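Local coordinates for sortase family protein (Streptococcus agalactiae, PDB 4D7W) that is a class C sortase, a putative cysteine transpeptidase that probably takes part in assembling the type 2B pilus on the streptococcal cell surface, at residues 10-13 with 19-22; 37-42 with 104-109; 68-73 with 129-134. All coordinates share one frame; numbering follows the deposited sequence.

Contact 1 (10-13 with 19-22); sequences DRVT and DYKK
Tyr20 reaches across to Val12 and joins the first two helices of the chain, 3-13 and 17-31, two consecutive helices connected by a short link. The two residues carry the whole contact. The backbones stay well apart, with 8.6 Å between Val12 CA and Tyr20 CA. The tyrosine ring spans the distance between them. Its hydroxyl donates a hydrogen bond to the main-chain carbonyl, with Tyr20 OH 2.8 Å from Val12 O. The C=O...donor angle is 136°. The donor stands 44° above the carbonyl plane, away from the usual lone-pair direction.

The second part of the contact is apolar. Val12 CG1 packs obliquely on the ring, 3.4 Å from Tyr20 CE1. The two side chains cross at about a right angle. The valine torsion places CG1 anti to the backbone N (chi1 177°), and from there this methyl lies next to both the ring and its hydroxyl.

Further out, loop residues flank the pair. Val12 also packs on Ile57. Tyr20 touches Asn139 and also Met15, which lies in the link between the two helices. Asp19, just before Tyr20, bonds through OD2 to the backbone N of Asp16, which ties the first turn of helix 17-31 to the link. The same hydroxyl that bonds Val12 O also touches the valine methyl, with Tyr20 OH 3.5 Å from Val12 CG1.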
ATOM      1  N   ASP A  10       9.297  -1.820 -17.227  1.00 40.41           N
ATOM      2  CA  ASP A  10       9.559  -1.579 -18.636  1.00 41.80           C
ATOM      3  C   ASP A  10       8.652  -0.488 -19.197  1.00 48.69           C
ATOM      4  O   ASP A  10       9.072   0.328 -20.012  1.00 53.63           O
ATOM      5  CB  ASP A  10       9.400  -2.880 -19.435  1.00 45.79           C
ATOM      6  CG  ASP A  10      10.526  -3.858 -19.163  1.00 48.47           C
ATOM      7  OD1 ASP A  10      11.485  -3.466 -18.461  1.00 47.96           O
ATOM      8  OD2 ASP A  10      10.474  -5.000 -19.660  1.00 57.69           O
ATOM      9  N   ARG A  11       7.407  -0.464 -18.749  1.00 45.66           N
ATOM     10  CA  ARG A  11       6.475   0.543 -19.215  1.00 45.03           C
ATOM     11  C   ARG A  11       6.900   1.927 -18.731  1.00 42.12           C
ATOM     12  O   ARG A  11       6.946   2.885 -19.500  1.00 39.30           O
ATOM     13  CB  ARG A  11       5.078   0.225 -18.725  1.00 45.14           C
ATOM     14  CG  ARG A  11       4.032   1.120 -19.296  1.00 52.00           C
ATOM     15  CD  ARG A  11       3.243   0.358 -20.313  1.00 62.64           C
ATOM     16  NE  ARG A  11       1.976   1.011 -20.592  1.00 63.55           N
ATOM     17  CZ  ARG A  11       1.081   0.539 -21.447  1.00 62.07           C
ATOM     18  NH1 ARG A  11       1.331  -0.585 -22.104  1.00 59.57           N
ATOM     19  NH2 ARG A  11      -0.056   1.191 -21.646  1.00 63.81           N
ATOM     20  N   VAL A  12       7.223   2.018 -17.450  1.00 35.74           N
ATOM     21  CA  VAL A  12       7.673   3.275 -16.880  1.00 37.32           C
ATOM     22  C   VAL A  12       8.920   3.810 -17.591  1.00 42.88           C
ATOM     23  O   VAL A  12       9.077   5.021 -17.725  1.00 41.39           O
ATOM     24  CB  VAL A  12       7.948   3.133 -15.372  1.00 36.00           C
ATOM     25  CG1 VAL A  12       8.502   4.429 -14.793  1.00 36.79           C
ATOM     26  CG2 VAL A  12       6.678   2.754 -14.646  1.00 34.67           C
ATOM     27  N   THR A  13       9.787   2.919 -18.075  1.00 36.76           N
ATOM     28  CA  THR A  13      11.013   3.343 -18.745  1.00 38.18           C
ATOM     29  C   THR A  13      10.745   4.290 -19.922  1.00 49.85           C
ATOM     30  O   THR A  13      11.527   5.194 -20.186  1.00 47.43           O
ATOM     31  CB  THR A  13      11.818   2.127 -19.249  1.00 42.55           C
ATOM     32  OG1 THR A  13      12.348   1.413 -18.125  1.00 46.65           O
ATOM     33  CG2 THR A  13      12.966   2.573 -20.118  1.00 43.07           C
ATOM     34  N   ASP A  19       5.133  12.908 -18.291  1.00 60.67           N
ATOM     35  CA  ASP A  19       4.186  11.844 -17.964  1.00 57.72           C
ATOM     36  C   ASP A  19       4.206  11.536 -16.467  1.00 48.11           C
ATOM     37  O   ASP A  19       3.141  11.413 -15.850  1.00 45.17           O
ATOM     38  CB  ASP A  19       4.491  10.566 -18.764  1.00 65.72           C
ATOM     39  CG  ASP A  19       4.057  10.660 -20.225  1.00 74.77           C
ATOM     40  OD1 ASP A  19       2.909  11.090 -20.487  1.00 80.28           O
ATOM     41  OD2 ASP A  19       4.866  10.293 -21.110  1.00 73.60           O
ATOM     42  N   TYR A  20       5.406  11.404 -15.887  1.00 44.87           N
ATOM     43  CA  TYR A  20       5.523  11.198 -14.434  1.00 46.91           C
ATOM     44  C   TYR A  20       4.832  12.333 -13.706  1.00 44.20           C
ATOM     45  O   TYR A  20       4.050  12.102 -12.797  1.00 40.87           O
ATOM     46  CB  TYR A  20       6.980  11.138 -13.952  1.00 46.50           C
ATOM     47  CG  TYR A  20       7.827  10.044 -14.554  1.00 51.72           C
ATOM     48  CD1 TYR A  20       7.301   8.785 -14.816  1.00 53.70           C
ATOM     49  CD2 TYR A  20       9.165  10.279 -14.866  1.00 59.24           C
ATOM     50  CE1 TYR A  20       8.089   7.781 -15.379  1.00 58.83           C
ATOM     51  CE2 TYR A  20       9.963   9.291 -15.425  1.00 62.36           C
ATOM     52  CZ  TYR A  20       9.427   8.040 -15.681  1.00 60.84           C
ATOM     53  OH  TYR A  20      10.230   7.058 -16.250  1.00 54.39           O
ATOM     54  N   LYS A  21       5.140  13.563 -14.120  1.00 41.43           N
ATOM     55  CA  LYS A  21       4.631  14.752 -13.439  1.00 43.38           C
ATOM     56  C   LYS A  21       3.112  14.798 -13.376  1.00 37.62           C
ATOM     57  O   LYS A  21       2.542  15.130 -12.340  1.00 36.31           O
ATOM     58  CB  LYS A  21       5.145  16.030 -14.116  1.00 48.29           C
ATOM     59  CG  LYS A  21       6.522  16.479 -13.655  1.00 57.19           C
ATOM     60  CD  LYS A  21       6.921  17.807 -14.310  1.00 64.09           C
ATOM     61  CE  LYS A  21       8.418  18.071 -14.153  1.00 69.95           C
ATOM     62  NZ  LYS A  21       8.836  19.384 -14.732  1.00 74.51           N
ATOM     63  N   LYS A  22       2.457  14.502 -14.494  1.00 39.83           N
ATOM     64  CA  LYS A  22       1.000  14.494 -14.533  1.00 37.67           C
ATOM     65  C   LYS A  22       0.452  13.484 -13.524  1.00 34.07           C
ATOM     66  O   LYS A  22      -0.389  13.808 -12.687  1.00 33.08           O
ATOM     67  CB  LYS A  22       0.503  14.175 -15.940  1.00 41.52           C
ATOM     68  CG  LYS A  22      -1.012  14.091 -16.069  1.00 50.37           C
ATOM     69  CD  LYS A  22      -1.442  14.180 -17.535  1.00 62.29           C
ATOM     70  CE  LYS A  22      -2.824  13.579 -17.780  1.00 69.80           C
ATOM     71  NZ  LYS A  22      -2.785  12.087 -17.926  1.00 74.28           N
TER

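Contact 2 (37-42 with 104-109); sequences SGMKWH and STHSIL
Met39 reaches His106 and Ile108 through a side chain bent at its second torsion (chi2 -67°), with the thioether end extended again beyond the bend. This carries the terminal methyl CE to the strand, although the nearest backbone pair, Met39 CA and His106 CA, is 8.3 Å apart. The backbone of His106 points CB toward the loop. Its CG is anti to its own N (chi1 -171°), which puts CG 3.7 Å and ND1 3.9 Å from Met39 CE.

CE does nearly all the touching. Met39 CE lies 3.4 Å from His106 O and 3.5 Å from His106 CB. It meets the imidazole at a slant. The same methyl also packs on the isoleucine, with Met39 CE 3.8 Å from Ile108 CD1. His106 and Ile108 are alternate residues of one strand, and both CB atoms face the loop. No hydrogen bond links the segments. Within the loop, the Trp41 ring has Met39 CB 3.3 Å above one face, offset toward the rim.

The imidazole is fixed at both nitrogens, NE2 by Thr170 OG1 and ND1 by Gln161 O. A bound ethanediol, probably from the crystallisation liquor, lies about 4 Å from the His106 side chain. The contact sets the loop between helices 34-37 and 45-52 against the start of strand 105-115, which pairs antiparallel with strand 90-92 and parallel with strand 167-175.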
ATOM      1  N   SER A  37     -11.244  14.802   4.975  1.00 50.15           N
ATOM      2  CA  SER A  37     -12.240  13.742   4.815  1.00 45.99           C
ATOM      3  C   SER A  37     -12.050  12.561   5.760  1.00 42.24           C
ATOM      4  O   SER A  37     -13.009  11.866   6.093  1.00 43.75           O
ATOM      5  CB  SER A  37     -12.241  13.233   3.370  1.00 44.88           C
ATOM      6  OG  SER A  37     -11.184  12.314   3.143  1.00 42.83           O
ATOM      7  N   GLY A  38     -10.819  12.322   6.189  1.00 42.33           N
ATOM      8  CA  GLY A  38     -10.520  11.106   6.926  1.00 42.40           C
ATOM      9  C   GLY A  38     -10.570   9.919   5.977  1.00 42.46           C
ATOM     10  O   GLY A  38     -10.628  10.089   4.751  1.00 33.41           O
ATOM     11  N   MET A  39     -10.537   8.709   6.528  1.00 40.04           N
ATOM     12  CA  MET A  39     -10.613   7.517   5.693  1.00 36.40           C
ATOM     13  C   MET A  39     -11.935   7.479   4.962  1.00 34.05           C
ATOM     14  O   MET A  39     -12.978   7.823   5.520  1.00 37.51           O
ATOM     15  CB  MET A  39     -10.447   6.252   6.529  1.00 34.56           C
ATOM     16  CG  MET A  39      -9.066   6.116   7.122  1.00 37.56           C
ATOM     17  SD  MET A  39      -7.828   5.865   5.842  1.00 39.40           S
ATOM     18  CE  MET A  39      -6.388   5.426   6.803  1.00 39.70           C
ATOM     19  N   LYS A  40     -11.898   7.054   3.711  1.00 33.54           N
ATOM     20  CA  LYS A  40     -13.100   7.031   2.903  1.00 38.03           C
ATOM     21  C   LYS A  40     -13.712   5.639   2.899  1.00 43.65           C
ATOM     22  O   LYS A  40     -13.754   4.982   1.866  1.00 51.47           O
ATOM     23  CB  LYS A  40     -12.786   7.505   1.482  1.00 40.57           C
ATOM     24  CG  LYS A  40     -12.216   8.931   1.444  1.00 45.94           C
ATOM     25  CD  LYS A  40     -12.270   9.554   0.059  1.00 47.94           C
ATOM     26  CE  LYS A  40     -13.677   9.977  -0.309  1.00 53.50           C
ATOM     27  NZ  LYS A  40     -14.184  11.098   0.525  1.00 59.85           N
ATOM     28  N   TRP A  41     -14.178   5.198   4.063  1.00 49.90           N
ATOM     29  CA  TRP A  41     -14.889   3.928   4.196  1.00 57.73           C
ATOM     30  C   TRP A  41     -16.150   3.871   3.315  1.00 65.20           C
ATOM     31  O   TRP A  41     -16.508   2.812   2.807  1.00 67.59           O
ATOM     32  CB  TRP A  41     -15.282   3.674   5.664  1.00 61.41           C
ATOM     33  CG  TRP A  41     -14.159   3.841   6.662  1.00 57.93           C
ATOM     34  CD1 TRP A  41     -14.046   4.812   7.620  1.00 53.53           C
ATOM     35  CD2 TRP A  41     -12.994   3.016   6.794  1.00 56.34           C
ATOM     36  NE1 TRP A  41     -12.883   4.644   8.335  1.00 49.10           N
ATOM     37  CE2 TRP A  41     -12.221   3.549   7.850  1.00 52.72           C
ATOM     38  CE3 TRP A  41     -12.525   1.888   6.117  1.00 58.00           C
ATOM     39  CZ2 TRP A  41     -11.005   2.991   8.239  1.00 53.69           C
ATOM     40  CZ3 TRP A  41     -11.324   1.332   6.511  1.00 59.87           C
ATOM     41  CH2 TRP A  41     -10.574   1.885   7.561  1.00 57.60           C
ATOM     42  N   HIS A  42     -16.816   5.010   3.138  1.00 68.69           N
ATOM     43  CA  HIS A  42     -18.088   5.048   2.413  1.00 73.38           C
ATOM     44  C   HIS A  42     -17.929   5.532   0.975  1.00 66.10           C
ATOM     45  O   HIS A  42     -18.717   6.354   0.503  1.00 66.44           O
ATOM     46  CB  HIS A  42     -19.092   5.950   3.137  1.00 82.05           C
ATOM     47  CG  HIS A  42     -19.413   5.507   4.528  1.00 92.03           C
ATOM     48  ND1 HIS A  42     -20.136   6.284   5.408  1.00 97.10           N
ATOM     49  CD2 HIS A  42     -19.114   4.366   5.194  1.00 95.69           C
ATOM     50  CE1 HIS A  42     -20.267   5.642   6.556  1.00 98.82           C
ATOM     51  NE2 HIS A  42     -19.655   4.476   6.453  1.00 97.67           N
ATOM     52  N   SER A 104      -0.411  14.332   6.354  1.00 32.03           N
ATOM     53  CA  SER A 104      -1.757  13.945   6.765  1.00 29.45           C
ATOM     54  C   SER A 104      -2.315  12.820   5.880  1.00 32.39           C
ATOM     55  O   SER A 104      -3.415  12.947   5.333  1.00 31.51           O
ATOM     56  CB  SER A 104      -2.689  15.163   6.707  1.00 32.22           C
ATOM     57  OG  SER A 104      -2.281  16.171   7.614  1.00 39.41           O
ATOM     58  N   THR A 105      -1.551  11.739   5.721  1.00 31.74           N
ATOM     59  CA  THR A 105      -1.992  10.611   4.895  1.00 26.18           C
ATOM     60  C   THR A 105      -1.799   9.309   5.649  1.00 31.79           C
ATOM     61  O   THR A 105      -0.996   9.227   6.569  1.00 31.91           O
ATOM     62  CB  THR A 105      -1.240  10.543   3.547  1.00 26.71           C
ATOM     63  OG1 THR A 105       0.168  10.395   3.777  1.00 32.06           O
ATOM     64  CG2 THR A 105      -1.492  11.815   2.713  1.00 23.43           C
ATOM     65  N   HIS A 106      -2.564   8.293   5.279  1.00 28.06           N
ATOM     66  CA  HIS A 106      -2.374   6.971   5.858  1.00 23.11           C
ATOM     67  C   HIS A 106      -2.799   5.975   4.802  1.00 25.75           C
ATOM     68  O   HIS A 106      -3.974   5.868   4.471  1.00 28.15           O
ATOM     69  CB  HIS A 106      -3.173   6.790   7.157  1.00 24.49           C
ATOM     70  CG  HIS A 106      -2.837   5.524   7.897  1.00 25.90           C
ATOM     71  ND1 HIS A 106      -3.308   5.250   9.164  1.00 28.91           N
ATOM     72  CD2 HIS A 106      -2.075   4.460   7.542  1.00 29.02           C
ATOM     73  CE1 HIS A 106      -2.858   4.067   9.555  1.00 33.67           C
ATOM     74  NE2 HIS A 106      -2.116   3.563   8.585  1.00 31.47           N
ATOM     75  N   SER A 107      -1.806   5.313   4.227  1.00 25.07           N
ATOM     76  CA  SER A 107      -2.015   4.309   3.205  1.00 25.23           C
ATOM     77  C   SER A 107      -2.049   2.928   3.862  1.00 25.98           C
ATOM     78  O   SER A 107      -1.231   2.636   4.737  1.00 27.04           O
ATOM     79  CB  SER A 107      -0.891   4.381   2.168  1.00 24.79           C
ATOM     80  OG  SER A 107      -1.192   3.575   1.044  1.00 34.11           O
ATOM     81  N   ILE A 108      -2.974   2.078   3.433  1.00 26.18           N
ATOM     82  CA  ILE A 108      -3.094   0.734   3.995  1.00 25.35           C
ATOM     83  C   ILE A 108      -2.972  -0.325   2.903  1.00 30.23           C
ATOM     84  O   ILE A 108      -3.711  -0.288   1.915  1.00 28.06           O
ATOM     85  CB  ILE A 108      -4.421   0.549   4.720  1.00 27.82           C
ATOM     86  CG1 ILE A 108      -4.539   1.548   5.868  1.00 30.37           C
ATOM     87  CG2 ILE A 108      -4.544  -0.888   5.284  1.00 31.38           C
ATOM     88  CD1 ILE A 108      -5.939   1.644   6.462  1.00 29.13           C
ATOM     89  N   LEU A 109      -2.037  -1.254   3.098  1.00 25.88           N
ATOM     90  CA  LEU A 109      -1.732  -2.310   2.149  1.00 22.79           C
ATOM     91  C   LEU A 109      -2.031  -3.667   2.784  1.00 31.99           C
ATOM     92  O   LEU A 109      -1.606  -3.934   3.906  1.00 33.41           O
ATOM     93  CB  LEU A 109      -0.272  -2.246   1.737  1.00 27.36           C
ATOM     94  CG  LEU A 109       0.199  -0.907   1.179  1.00 27.26           C
ATOM     95  CD1 LEU A 109       1.631  -1.034   0.692  1.00 30.47           C
ATOM     96  CD2 LEU A 109      -0.738  -0.461   0.071  1.00 31.26           C
TER

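Contact 3 (68-73 with 129-134); sequences IPKINI and VGDHWT
Lys70 and Asp131 supply the charged part of this contact. Lys70 NZ lies 2.7 Å from Asp131 OD2 in a salt bridge. The ammonium comes from the syn side of the carboxylate, 21° out of its plane. The lysine chain is fully extended and passes nearly perpendicular to the aspartate, with Lys70 CD also 3.2 Å from Asp131 OD2. Each end has a second partner: NZ bonds Lys126 O, and OD2 accepts from Lys128 N.

One water joins the backbones. It accepts from Lys70 N at 2.9 Å and donates to His132 O at 2.7 Å.

The setting is the β-barrel of the sortase fold. Residues 68-73 turn the chain from strand 62-68 into the antiparallel strand 73-79, with a G1 beta bulge in which Asn72, at positive phi, and Ile73 are opposed to the single residue Ile68. Strand 132-137 pairs with the other side of strand 62-68.

Apolar contact lies in the buried part. The Ile68 and Trp133 side chains run alongside each other in one direction, with Ile68 CG1 3.9 Å from Trp133 CB. Both also touch Leu171 of strand 167-175. Beyond CB the indole turns away from Ile68, and its NE1 bonds Gln169 OE1.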
ATOM      1  N   ILE A  68      10.407  -5.571   0.939  1.00 39.88           N
ATOM      2  CA  ILE A  68      10.631  -5.781   2.361  1.00 39.79           C
ATOM      3  C   ILE A  68      11.815  -6.712   2.534  1.00 42.03           C
ATOM      4  O   ILE A  68      11.637  -7.909   2.814  1.00 48.07           O
ATOM      5  CB  ILE A  68       9.398  -6.375   3.053  1.00 40.67           C
ATOM      6  CG1 ILE A  68       8.134  -5.666   2.570  1.00 39.44           C
ATOM      7  CG2 ILE A  68       9.542  -6.280   4.568  1.00 36.48           C
ATOM      8  CD1 ILE A  68       6.877  -6.203   3.188  1.00 40.48           C
ATOM      9  N   PRO A  69      13.025  -6.162   2.358  1.00 42.71           N
ATOM     10  CA  PRO A  69      14.312  -6.866   2.344  1.00 46.07           C
ATOM     11  C   PRO A  69      14.470  -7.849   3.482  1.00 45.75           C
ATOM     12  O   PRO A  69      15.037  -8.914   3.276  1.00 48.36           O
ATOM     13  CB  PRO A  69      15.326  -5.727   2.474  1.00 46.73           C
ATOM     14  CG  PRO A  69      14.662  -4.588   1.773  1.00 47.67           C
ATOM     15  CD  PRO A  69      13.195  -4.714   2.122  1.00 46.48           C
ATOM     16  N   LYS A  70      13.977  -7.501   4.665  1.00 44.19           N
ATOM     17  CA  LYS A  70      14.194  -8.354   5.818  1.00 45.32           C
ATOM     18  C   LYS A  70      13.550  -9.735   5.644  1.00 50.09           C
ATOM     19  O   LYS A  70      14.099 -10.737   6.102  1.00 52.79           O
ATOM     20  CB  LYS A  70      13.672  -7.686   7.087  1.00 44.54           C
ATOM     21  CG  LYS A  70      14.094  -8.436   8.333  1.00 48.65           C
ATOM     22  CD  LYS A  70      13.521  -7.828   9.594  1.00 47.43           C
ATOM     23  CE  LYS A  70      14.143  -8.466  10.825  1.00 49.88           C
ATOM     24  NZ  LYS A  70      13.514  -7.952  12.072  1.00 51.69           N
ATOM     25  N   ILE A  71      12.402  -9.792   4.972  1.00 49.66           N
ATOM     26  CA  ILE A  71      11.703 -11.059   4.791  1.00 48.91           C
ATOM     27  C   ILE A  71      11.634 -11.473   3.324  1.00 49.70           C
ATOM     28  O   ILE A  71      10.842 -12.342   2.959  1.00 52.58           O
ATOM     29  CB  ILE A  71      10.272 -11.002   5.366  1.00 48.50           C
ATOM     30  CG1 ILE A  71       9.441  -9.939   4.630  1.00 44.93           C
ATOM     31  CG2 ILE A  71      10.307 -10.725   6.860  1.00 44.65           C
ATOM     32  CD1 ILE A  71       8.063  -9.709   5.220  1.00 40.80           C
ATOM     33  N   ASN A  72      12.466 -10.847   2.494  1.00 46.84           N
ATOM     34  CA  ASN A  72      12.634 -11.234   1.090  1.00 47.27           C
ATOM     35  C   ASN A  72      11.347 -11.205   0.270  1.00 45.27           C
ATOM     36  O   ASN A  72      11.045 -12.131  -0.503  1.00 45.63           O
ATOM     37  CB  ASN A  72      13.255 -12.628   1.010  1.00 54.05           C
ATOM     38  CG  ASN A  72      14.530 -12.740   1.826  1.00 66.51           C
ATOM     39  OD1 ASN A  72      14.540 -13.326   2.913  1.00 72.18           O
ATOM     40  ND2 ASN A  72      15.615 -12.169   1.309  1.00 69.69           N
ATOM     41  N   ILE A  73      10.599 -10.127   0.445  1.00 44.55           N
ATOM     42  CA  ILE A  73       9.384  -9.911  -0.304  1.00 42.51           C
ATOM     43  C   ILE A  73       9.580  -8.782  -1.303  1.00 40.81           C
ATOM     44  O   ILE A  73      10.071  -7.698  -0.963  1.00 38.65           O
ATOM     45  CB  ILE A  73       8.199  -9.568   0.628  1.00 46.14           C
ATOM     46  CG1 ILE A  73       7.829 -10.765   1.508  1.00 50.56           C
ATOM     47  CG2 ILE A  73       7.003  -9.083  -0.185  1.00 45.71           C
ATOM     48  CD1 ILE A  73       7.359 -12.004   0.737  1.00 52.61           C
ATOM     49  N   VAL A 129       9.988  -3.045  15.290  1.00 40.54           N
ATOM     50  CA  VAL A 129      10.161  -1.582  15.316  1.00 41.75           C
ATOM     51  C   VAL A 129      11.571  -1.229  14.829  1.00 42.25           C
ATOM     52  O   VAL A 129      12.552  -1.875  15.211  1.00 41.03           O
ATOM     53  CB  VAL A 129       9.945  -0.981  16.729  1.00 41.70           C
ATOM     54  CG1 VAL A 129      10.230   0.521  16.720  1.00 36.99           C
ATOM     55  CG2 VAL A 129       8.544  -1.246  17.224  1.00 37.85           C
ATOM     56  N   GLY A 130      11.670  -0.223  13.966  1.00 38.45           N
ATOM     57  CA  GLY A 130      12.949   0.133  13.377  1.00 41.89           C
ATOM     58  C   GLY A 130      13.231  -0.405  11.981  1.00 39.66           C
ATOM     59  O   GLY A 130      14.025   0.175  11.246  1.00 39.72           O
ATOM     60  N   ASP A 131      12.597  -1.517  11.610  1.00 40.14           N
ATOM     61  CA  ASP A 131      12.811  -2.098  10.284  1.00 40.71           C
ATOM     62  C   ASP A 131      12.221  -1.187   9.217  1.00 39.13           C
ATOM     63  O   ASP A 131      11.336  -0.396   9.514  1.00 39.75           O
ATOM     64  CB  ASP A 131      12.197  -3.500  10.197  1.00 41.58           C
ATOM     65  CG  ASP A 131      12.936  -4.512  11.071  1.00 43.84           C
ATOM     66  OD1 ASP A 131      14.117  -4.265  11.397  1.00 44.22           O
ATOM     67  OD2 ASP A 131      12.344  -5.549  11.426  1.00 48.39           O
ATOM     68  N   HIS A 132      12.717  -1.304   7.988  1.00 39.06           N
ATOM     69  CA  HIS A 132      12.244  -0.479   6.857  1.00 39.59           C
ATOM     70  C   HIS A 132      11.611  -1.303   5.741  1.00 41.26           C
ATOM     71  O   HIS A 132      11.981  -2.455   5.517  1.00 40.55           O
ATOM     72  CB  HIS A 132      13.396   0.325   6.225  1.00 40.26           C
ATOM     73  CG  HIS A 132      14.031   1.334   7.133  1.00 56.44           C
ATOM     74  ND1 HIS A 132      14.793   2.379   6.655  1.00 61.40           N
ATOM     75  CD2 HIS A 132      14.032   1.456   8.481  1.00 58.75           C
ATOM     76  CE1 HIS A 132      15.230   3.105   7.669  1.00 63.41           C
ATOM     77  NE2 HIS A 132      14.784   2.567   8.788  1.00 60.08           N
ATOM     78  N   TRP A 133      10.684  -0.693   5.008  1.00 42.28           N
ATOM     79  CA  TRP A 133      10.343  -1.176   3.669  1.00 37.25           C
ATOM     80  C   TRP A 133      10.228   0.014   2.701  1.00 34.81           C
ATOM     81  O   TRP A 133      10.269   1.184   3.111  1.00 33.97           O
ATOM     82  CB  TRP A 133       9.054  -2.009   3.679  1.00 33.12           C
ATOM     83  CG  TRP A 133       7.787  -1.234   3.898  1.00 31.57           C
ATOM     84  CD1 TRP A 133       7.022  -0.640   2.945  1.00 35.33           C
ATOM     85  CD2 TRP A 133       7.120  -1.010   5.147  1.00 34.53           C
ATOM     86  NE1 TRP A 133       5.927  -0.039   3.517  1.00 35.99           N
ATOM     87  CE2 TRP A 133       5.959  -0.260   4.870  1.00 35.98           C
ATOM     88  CE3 TRP A 133       7.388  -1.378   6.473  1.00 38.10           C
ATOM     89  CZ2 TRP A 133       5.071   0.149   5.872  1.00 36.54           C
ATOM     90  CZ3 TRP A 133       6.504  -0.978   7.468  1.00 37.70           C
ATOM     91  CH2 TRP A 133       5.364  -0.218   7.160  1.00 41.42           C
ATOM     92  N   THR A 134      10.148  -0.289   1.414  1.00 33.60           N
ATOM     93  CA  THR A 134       9.970   0.739   0.401  1.00 37.50           C
ATOM     94  C   THR A 134       8.856   0.330  -0.550  1.00 37.14           C
ATOM     95  O   THR A 134       8.616  -0.864  -0.772  1.00 35.08           O
ATOM     96  CB  THR A 134      11.248   0.981  -0.411  1.00 38.41           C
ATOM     97  OG1 THR A 134      11.582  -0.208  -1.132  1.00 34.81           O
ATOM     98  CG2 THR A 134      12.415   1.375   0.492  1.00 36.42           C
TER
HETATM   99  O   HOH W   1      13.192  -4.914   5.646  1.00 44.48           O

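Overall arrangement
From the N terminus, contact 1 comes first and closes the short link between helices 3-13 and 17-31. It is complete before the others begin, and lies about 14 Å or more from them by nearest atoms. Contact 2 opens in the loop after helix 34-37 and closes 62 residues later on strand 105-115, tying the N-terminal helical region to the sheet. Contact 3 opens inside that span and closes beyond it, joining the turn between strands 62-68 and 73-79 to the start of strand 132-137. Contacts 2 and 3 therefore cross along the chain. Both reach the same sheet, on opposite sides of the chain's centre, with centres about 23 Å apart.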